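Local coordinates for endoglucanase (Mytilus edulis, PDB 1WC2), which hydrolyses internal beta-1,4-glucosidic linkages in cellulose and related beta-glucans, acting on soluble carboxymethylcellulose, and also shows expansin activity, at residues S18-H23 against E128-L133; T76-Y81 against N147-W152. All coordinates share one frame; numbering follows the deposited sequence. Where two conformers were deposited one is given.

Interaction 1 (S18-H23 against E128-L133); sequences STTNYH and ELHLDL
S18 and H130 lie side by side in a parallel strand pair in the double-psi beta-barrel of this family 45 glycoside hydrolase. The hydroxyl of S18 sits between the backbone N and the carbonyl carbon (chi1 48°), which brings OG into the imidazole plane and within 2.7 Å of H130 ND1, a hydrogen bond whose donor is open. N123 ND2 bonds the same OG. Next, T19 faces the other side of the sheet, where its CB packs 3.9 Å from L133 CD1 while its OG1 bonds to P148 O. The T20 backbone brackets D132, its N donating to L131 O and its O accepting from L133 N. T20 CB lies 3.4 Å from D132 OD1, the oxygen that takes a bond from H130 NE2 in the ring plane; H130 thus links S18 to D132, the probable proton donor. N21 donates from ND2 to W145 O, whereas its buried OD1 has no partner in the model. Y22 closes the contact by laying one ring face over D132 CB, a CH-pi contact 3.7 Å from CB to the ring centroid. An alanine here would probably open a gap over D132 CB and take away the aromatic face packed on it. At the ring edge, Y22 CD2 comes 3.5 Å from L133 O, the atom that also accepts the Y22 backbone N-H at 3.0 Å.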
# COMPACT_ATOMS: atom_id res chain seq x y z
N SER A 18 1.99 -8.57 0.69
CA SER A 18 2.41 -8.34 2.07
C SER A 18 2.22 -6.86 2.43
O SER A 18 2.12 -5.98 1.55
CB SER A 18 3.86 -8.79 2.28
OG SER A 18 4.76 -8.31 1.28
N THR A 19 2.15 -6.60 3.74
CA THR A 19 2.00 -5.25 4.27
C THR A 19 2.92 -4.99 5.46
O THR A 19 3.29 -5.92 6.20
CB THR A 19 0.55 -4.94 4.70
OG1 THR A 19 0.18 -5.74 5.85
CG2 THR A 19 -0.45 -5.24 3.57
N THR A 20 3.30 -3.72 5.63
CA THR A 20 3.94 -3.24 6.85
C THR A 20 3.36 -1.90 7.30
O THR A 20 3.39 -0.94 6.54
CB THR A 20 5.47 -2.94 6.63
OG1 THR A 20 6.14 -3.99 5.93
CG2 THR A 20 6.21 -2.76 7.98
N ASN A 21 2.93 -1.84 8.55
CA ASN A 21 2.45 -0.59 9.14
C ASN A 21 3.68 0.31 9.29
O ASN A 21 4.72 -0.14 9.76
CB ASN A 21 1.76 -0.86 10.48
CG ASN A 21 0.38 -1.47 10.30
OD1 ASN A 21 -0.33 -1.16 9.34
ND2 ASN A 21 0.02 -2.38 11.19
N TYR A 22 3.58 1.56 8.82
CA TYR A 22 4.67 2.53 8.89
C TYR A 22 4.13 3.93 9.16
O TYR A 22 2.91 4.16 9.12
CB TYR A 22 5.55 2.48 7.61
CG TYR A 22 5.20 3.41 6.44
CD1 TYR A 22 6.20 4.10 5.75
CD2 TYR A 22 3.89 3.57 5.98
CE1 TYR A 22 5.90 4.92 4.66
CE2 TYR A 22 3.60 4.41 4.89
CZ TYR A 22 4.60 5.09 4.24
OH TYR A 22 4.31 5.94 3.17
N HIS A 23 5.03 4.87 9.44
CA HIS A 23 4.66 6.27 9.51
C HIS A 23 5.66 7.11 8.76
O HIS A 23 6.87 7.02 9.02
CB HIS A 23 4.60 6.76 10.96
CG HIS A 23 4.43 8.25 11.05
ND1 HIS A 23 3.43 8.91 10.38
CD2 HIS A 23 5.18 9.20 11.66
CE1 HIS A 23 3.54 10.21 10.60
NE2 HIS A 23 4.59 10.41 11.37
N GLU A 128 4.39 -10.75 -4.81
CA GLU A 128 4.62 -9.93 -6.02
C GLU A 128 4.32 -8.44 -5.81
O GLU A 128 4.72 -7.65 -6.66
CB GLU A 128 3.94 -10.49 -7.29
CG GLU A 128 2.43 -10.39 -7.35
CD GLU A 128 1.84 -10.90 -8.68
OE1 GLU A 128 2.55 -10.99 -9.70
OE2 GLU A 128 0.65 -11.24 -8.73
N LEU A 129 3.63 -8.08 -4.72
CA LEU A 129 3.34 -6.68 -4.36
C LEU A 129 3.52 -6.53 -2.84
O LEU A 129 3.18 -7.44 -2.08
CB LEU A 129 1.89 -6.32 -4.74
CG LEU A 129 1.40 -4.92 -4.34
CD1 LEU A 129 2.21 -3.82 -5.01
CD2 LEU A 129 -0.09 -4.77 -4.67
N HIS A 130 4.06 -5.37 -2.43
CA HIS A 130 4.11 -4.99 -1.03
C HIS A 130 3.59 -3.56 -0.86
O HIS A 130 3.94 -2.69 -1.65
CB HIS A 130 5.54 -5.08 -0.47
CG HIS A 130 5.63 -4.77 0.98
ND1 HIS A 130 5.39 -5.73 1.94
CD2 HIS A 130 5.86 -3.61 1.64
CE1 HIS A 130 5.48 -5.17 3.14
NE2 HIS A 130 5.77 -3.88 2.98
N LEU A 131 2.76 -3.34 0.16
CA LEU A 131 2.31 -1.99 0.51
C LEU A 131 2.71 -1.66 1.95
O LEU A 131 2.42 -2.42 2.88
CB LEU A 131 0.79 -1.87 0.38
CG LEU A 131 0.20 -2.03 -1.03
CD1 LEU A 131 -1.30 -1.78 -0.95
CD2 LEU A 131 0.81 -1.09 -2.07
N ASP A 132 3.38 -0.53 2.13
CA ASP A 132 3.56 0.06 3.46
C ASP A 132 2.29 0.88 3.71
O ASP A 132 1.91 1.71 2.88
CB ASP A 132 4.81 0.95 3.57
CG ASP A 132 6.13 0.17 3.71
OD1 ASP A 132 6.14 -1.06 3.89
OD2 ASP A 132 7.23 0.77 3.63
N LEU A 133 1.62 0.62 4.83
CA LEU A 133 0.35 1.26 5.15
C LEU A 133 0.54 2.34 6.21
O LEU A 133 1.03 2.07 7.30
CB LEU A 133 -0.66 0.22 5.68
CG LEU A 133 -0.83 -1.06 4.84
CD1 LEU A 133 -1.83 -2.01 5.51
CD2 LEU A 133 -1.26 -0.72 3.44

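Interaction 2 (T76-Y81 against N147-W152); sequences TTTGGY and NPETTW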
# COMPACT_ATOMS: atom_id res chain seq x y z
N THR A 76 -7.86 -7.51 1.14
CA THR A 76 -8.67 -8.44 1.93
C THR A 76 -7.75 -9.35 2.72
O THR A 76 -6.84 -9.97 2.16
CB THR A 76 -9.57 -9.27 0.98
OG1 THR A 76 -10.44 -8.38 0.26
CG2 THR A 76 -10.47 -10.22 1.78
N THR A 77 -7.96 -9.47 4.04
CA THR A 77 -7.08 -10.29 4.86
C THR A 77 -7.30 -11.77 4.58
O THR A 77 -8.43 -12.23 4.39
CB THR A 77 -7.29 -10.02 6.36
OG1 THR A 77 -8.65 -10.30 6.71
CG2 THR A 77 -7.01 -8.55 6.71
N THR A 78 -6.21 -12.53 4.53
CA THR A 78 -6.28 -13.98 4.40
C THR A 78 -6.48 -14.67 5.75
O THR A 78 -6.89 -15.83 5.79
CB THR A 78 -5.01 -14.56 3.79
OG1 THR A 78 -3.91 -14.31 4.69
CG2 THR A 78 -4.67 -13.93 2.43
N GLY A 79 -6.17 -13.96 6.84
CA GLY A 79 -6.05 -14.54 8.16
C GLY A 79 -4.60 -14.78 8.57
O GLY A 79 -4.33 -15.02 9.76
N GLY A 80 -3.67 -14.76 7.62
CA GLY A 80 -2.26 -15.01 7.88
C GLY A 80 -1.42 -13.75 8.07
O GLY A 80 -1.93 -12.63 8.06
N TYR A 81 -0.13 -13.97 8.24
CA TYR A 81 0.86 -12.93 8.49
C TYR A 81 2.24 -13.58 8.39
O TYR A 81 2.37 -14.80 8.51
CB TYR A 81 0.64 -12.28 9.88
CG TYR A 81 0.74 -13.24 11.04
CD1 TYR A 81 1.94 -13.43 11.72
CD2 TYR A 81 -0.37 -13.98 11.47
CE1 TYR A 81 2.05 -14.32 12.79
CE2 TYR A 81 -0.26 -14.88 12.55
CZ TYR A 81 0.94 -15.03 13.20
OH TYR A 81 1.06 -15.90 14.26
N ASN A 147 0.25 -5.94 10.29
CA ASN A 147 0.90 -6.42 9.07
C ASN A 147 0.26 -7.68 8.48
O ASN A 147 0.94 -8.69 8.21
CB ASN A 147 2.40 -6.64 9.32
CG ASN A 147 3.08 -5.40 9.85
OD1 ASN A 147 2.50 -4.31 9.80
ND2 ASN A 147 4.31 -5.54 10.31
N PRO A 148 -1.05 -7.65 8.24
CA PRO A 148 -1.71 -8.84 7.72
C PRO A 148 -1.22 -9.23 6.33
O PRO A 148 -0.87 -8.37 5.53
CB PRO A 148 -3.18 -8.41 7.64
CG PRO A 148 -3.13 -6.95 7.46
CD PRO A 148 -2.00 -6.51 8.34
N GLU A 149 -1.22 -10.53 6.06
CA GLU A 149 -1.15 -11.05 4.69
C GLU A 149 -2.49 -10.77 3.99
O GLU A 149 -3.55 -10.96 4.61
CB GLU A 149 -0.89 -12.56 4.74
CG GLU A 149 -0.71 -13.26 3.41
CD GLU A 149 -0.57 -14.76 3.58
OE1 GLU A 149 -1.48 -15.37 4.20
OE2 GLU A 149 0.46 -15.32 3.10
N THR A 150 -2.47 -10.36 2.73
CA THR A 150 -3.69 -9.97 2.03
C THR A 150 -3.75 -10.51 0.61
O THR A 150 -2.73 -10.90 0.05
CB THR A 150 -3.82 -8.42 1.94
OG1 THR A 150 -2.81 -7.87 1.08
CG2 THR A 150 -3.70 -7.75 3.32
N THR A 151 -4.96 -10.49 0.03
CA THR A 151 -5.12 -10.51 -1.42
C THR A 151 -5.56 -9.11 -1.86
O THR A 151 -6.15 -8.36 -1.08
CB THR A 151 -6.13 -11.59 -1.89
OG1 THR A 151 -7.38 -11.43 -1.20
CG2 THR A 151 -5.61 -12.99 -1.55
N TRP A 152 -5.26 -8.74 -3.11
CA TRP A 152 -5.38 -7.35 -3.55
C TRP A 152 -6.03 -7.24 -4.92
O TRP A 152 -5.94 -8.13 -5.77
CB TRP A 152 -4.01 -6.67 -3.55
CG TRP A 152 -3.06 -7.18 -4.58
CD1 TRP A 152 -2.24 -8.26 -4.49
CD2 TRP A 152 -2.79 -6.59 -5.86
NE1 TRP A 152 -1.51 -8.40 -5.63
CE2 TRP A 152 -1.81 -7.38 -6.49
CE3 TRP A 152 -3.27 -5.45 -6.53
CZ2 TRP A 152 -1.30 -7.06 -7.76
CZ3 TRP A 152 -2.77 -5.15 -7.78
CH2 TRP A 152 -1.80 -5.95 -8.38
O HOH W 1 -4.42 -11.59 7.11
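The E149 carboxylate is met at its edge by T78, whose OG1 donates to the anti lone pair of OE1 at 2.7 Å, and the P148 ring touches T77 through its CB, 3.9 Å from T77 CG2. Both contacts belong to an antiparallel strand pair of the double-psi barrel; strand 76-78 runs into an ST turn at T78-G80, where the chain turns a corner at G79. E149 reaches T78 because CG stands anti to the backbone N (chi1 -177°) and the chain runs on extended. T78 OG1 then works twice, donating its O-H to OE1 and accepting from G80 N at 3.0 Å. OE1 is gripped again by K3 N, and OE2 by Y127 OH and C4 N, so the buried acid is well satisfied. Glycine suits position 80, since a CB there would fall 2.6 Å from E149 OE1. Farther along, T76 and T151 form a hydrogen-bonded pair, N to O in both directions, while T78 N donates to E149 O. Water 1 fills in at the corner, accepting from G79 N and donating to G80 O and E149 O. G80 O, which takes the water's hydrogen, also receives E149 N at 3.0 Å.

In the fold
Both contacts are buried and belong to one mixed sheet, in which strand 14-22 lies between strands 129-134 and 148-155, and strand 148-155 in turn pairs with strand 72-78. Interaction 1 is the deeper, its centre about 5 Å from that of the chain against about 12 Å for interaction 2. They touch directly: N21 N comes 2.8 Å from N147 OD1, a probable hydrogen bond. Their chemistry follows their place. The parallel pair carries a histidine-carboxylate hydrogen bond that includes the presumed catalytic acid, with an aromatic ring over the aspartate CB, whereas in the antiparallel pair, at a chain corner, a threonine, a glutamate and a water hold the turn, and the glutamate also binds backbone N-H groups of the N-terminal residues.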